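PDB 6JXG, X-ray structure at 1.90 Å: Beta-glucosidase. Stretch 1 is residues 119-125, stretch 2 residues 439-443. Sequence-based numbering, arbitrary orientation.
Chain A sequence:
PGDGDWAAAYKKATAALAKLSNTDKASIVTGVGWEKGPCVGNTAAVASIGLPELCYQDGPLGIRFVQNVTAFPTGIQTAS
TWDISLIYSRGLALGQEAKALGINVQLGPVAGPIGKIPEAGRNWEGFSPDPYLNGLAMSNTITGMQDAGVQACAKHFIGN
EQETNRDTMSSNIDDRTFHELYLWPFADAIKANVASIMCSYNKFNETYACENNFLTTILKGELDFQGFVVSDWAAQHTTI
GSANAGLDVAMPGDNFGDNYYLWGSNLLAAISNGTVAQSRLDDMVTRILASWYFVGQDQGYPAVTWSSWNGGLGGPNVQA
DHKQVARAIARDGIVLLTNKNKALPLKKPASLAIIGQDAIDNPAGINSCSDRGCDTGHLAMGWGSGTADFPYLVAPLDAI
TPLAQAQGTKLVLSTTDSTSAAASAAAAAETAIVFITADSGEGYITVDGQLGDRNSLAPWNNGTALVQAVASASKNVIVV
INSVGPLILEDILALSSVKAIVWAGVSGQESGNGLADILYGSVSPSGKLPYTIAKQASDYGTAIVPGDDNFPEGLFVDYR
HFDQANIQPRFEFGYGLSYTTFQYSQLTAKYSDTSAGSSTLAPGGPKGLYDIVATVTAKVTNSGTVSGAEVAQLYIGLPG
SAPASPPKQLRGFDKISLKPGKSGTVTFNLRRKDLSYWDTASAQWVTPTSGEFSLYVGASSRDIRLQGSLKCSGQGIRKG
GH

Stretch 1 119-125: EAGRNWE
Stretch 2 (439-443) DSGEG

One carbonyl oxygen, that of Gly 121, is the hub of this contact: Ser 440 OG donates a hydrogen bond to Gly 121 O at 2.8 Å, and within its own stretch Trp 124 NE1 adds a weak one to Gly 121 O at 2.9 Å. Gly 441 N also lies 3.0 Å from Gly 121 O, but the angle is too poor for a hydrogen bond, so a short distance alone does not define a bond here.

The backbones come closest at two glycines, with Gly 121 CA and Gly 441 CA 4.6 Å apart. The missing side chain matters on one side: an ideal CB on Gly 121 would sit 2.3 Å from Gly 441 O, a clash. Its absence leaves room for a CA-H...O contact, Gly 121 CA to Gly 441 O at 3.5 Å. On Gly 441 a CB would point away from stretch 1.

Stretch 1 folds tightly, whereas stretch 2 has no regular helix or strand. A type I turn runs from Ala 120 to Asn 123, with phi/psi of -77/-18 at Gly 121 and -109/12 at Arg 122; a 3-10 segment follows from Asn 123 to Glu 125, and Glu 125 N donates to Arg 122 O at 2.9 Å. Stretch 2 is nearly fully extended at Ser 440 (-172/178) and Gly 441 (-176/-172), then bends at Glu 442 (-66/145).

Ser 440 points toward stretch 1, and its p rotamer (chi1 71°) delivers the hydroxyl to the turn. A water donates to both Ser 440 OG and Ala 120 O, at 2.8 and 2.7 Å, linking the serine to a second carbonyl. Trp 124, also pointing toward its partner, adopts chi1 61° (p) and chi2 -85°; this brings the edge of its ring to Gly 441, Trp 124 NE1 to Gly 441 CA 4.0 Å, while Trp 124 CD1 lies 3.7 Å from Ser 440 OG.

The charged pairing lies farther out along the side chains. Arg 122 (m, t, p, with chi4 172°) starts sideways, but its end comes nearer stretch 2. Arg 122 NE and Arg 122 NH2 donate to Glu 125 OE2 at 2.8 and 3.0 Å, a salt bridge within stretch 1. Glu 442, extended in t, t, lays OE2 over one guanidinium face, 3.6 Å from Arg 122 NH2. No N-H points at that oxygen, so this salt bridge is purely electrostatic. The rule is layered: one direct hydrogen bond and a water bridge meet the turn, and a charge-only pairing lies farther out along the side chains.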

# COMPACT_ATOMS: atom_id res chain seq x y z
N GLU A 119 12.84 7.55 0.02
CA GLU A 119 13.46 7.12 1.24
C GLU A 119 12.48 6.90 2.39
O GLU A 119 12.84 6.33 3.42
CB GLU A 119 14.47 8.16 1.77
CG GLU A 119 15.68 8.36 0.85
CD GLU A 119 15.46 9.41 -0.25
OE1 GLU A 119 14.32 9.90 -0.46
OE2 GLU A 119 16.50 9.72 -0.98
N ALA A 120 11.30 7.46 2.29
CA ALA A 120 10.43 7.48 3.44
C ALA A 120 10.05 6.09 3.96
O ALA A 120 9.91 5.10 3.22
CB ALA A 120 9.24 8.39 3.21
N GLY A 121 10.00 5.98 5.28
CA GLY A 121 10.15 4.64 5.87
C GLY A 121 8.95 3.69 5.82
O GLY A 121 9.14 2.49 6.02
N ARG A 122 7.75 4.23 5.58
CA ARG A 122 6.55 3.39 5.59
C ARG A 122 5.93 3.16 4.21
O ARG A 122 4.83 2.61 4.08
CB ARG A 122 5.52 4.01 6.51
CG ARG A 122 5.99 4.04 7.95
CD ARG A 122 4.91 4.69 8.81
NE ARG A 122 3.84 3.68 9.07
CZ ARG A 122 2.81 3.85 9.90
NH1 ARG A 122 2.65 5.01 10.52
NH2 ARG A 122 1.93 2.88 10.09
N ASN A 123 6.65 3.51 3.17
CA ASN A 123 6.04 3.49 1.82
C ASN A 123 5.65 2.10 1.35
O ASN A 123 4.66 1.92 0.71
CB ASN A 123 6.97 4.17 0.79
CG ASN A 123 7.21 5.62 1.07
OD1 ASN A 123 6.51 6.23 1.84
ND2 ASN A 123 8.17 6.20 0.36
N TRP A 124 6.42 1.13 1.75
CA TRP A 124 6.10 -0.31 1.59
C TRP A 124 4.75 -0.79 2.12
O TRP A 124 4.17 -1.77 1.55
CB TRP A 124 7.22 -1.19 2.18
CG TRP A 124 7.46 -1.00 3.60
CD1 TRP A 124 8.26 -0.07 4.18
CD2 TRP A 124 6.77 -1.67 4.67
NE1 TRP A 124 8.19 -0.19 5.56
CE2 TRP A 124 7.26 -1.16 5.88
CE3 TRP A 124 5.82 -2.70 4.71
CZ2 TRP A 124 6.84 -1.65 7.15
CZ3 TRP A 124 5.36 -3.18 5.99
CH2 TRP A 124 5.88 -2.66 7.18
N GLU A 125 4.20 -0.09 3.10
CA GLU A 125 2.88 -0.43 3.59
C GLU A 125 1.76 -0.02 2.62
O GLU A 125 0.63 -0.58 2.67
CB GLU A 125 2.58 0.30 4.91
CG GLU A 125 3.51 0.06 6.08
CD GLU A 125 2.88 0.32 7.43
OE1 GLU A 125 1.78 -0.26 7.73
OE2 GLU A 125 3.47 1.08 8.24
N ASP A 439 15.83 -1.99 3.86
CA ASP A 439 14.74 -2.02 4.80
C ASP A 439 14.41 -0.65 5.33
O ASP A 439 15.16 0.30 5.17
CB ASP A 439 15.10 -3.03 5.94
CG ASP A 439 13.93 -3.53 6.73
OD1 ASP A 439 12.75 -3.29 6.35
OD2 ASP A 439 14.24 -4.23 7.79
N SER A 440 13.24 -0.55 5.96
CA SER A 440 12.84 0.70 6.60
C SER A 440 11.56 0.38 7.37
O SER A 440 11.00 -0.71 7.29
CB SER A 440 12.62 1.83 5.55
OG SER A 440 11.46 1.67 4.72
N GLY A 441 11.07 1.39 8.05
CA GLY A 441 9.90 1.23 8.90
C GLY A 441 9.40 2.50 9.53
O GLY A 441 9.82 3.62 9.20
N GLU A 442 8.45 2.30 10.43
CA GLU A 442 7.84 3.35 11.15
C GLU A 442 8.84 4.06 12.09
O GLU A 442 9.75 3.46 12.65
CB GLU A 442 6.63 2.79 11.94
CG GLU A 442 5.79 3.87 12.57
CD GLU A 442 4.49 3.35 13.19
OE1 GLU A 442 3.80 4.16 13.86
OE2 GLU A 442 4.10 2.22 12.87
N GLY A 443 8.66 5.34 12.21
CA GLY A 443 9.63 6.16 12.94
C GLY A 443 9.59 6.13 14.47
O GLY A 443 9.83 7.16 15.08
O HOH W 1 11.71 3.23 2.39
O HOH W 2 0.98 5.15 12.81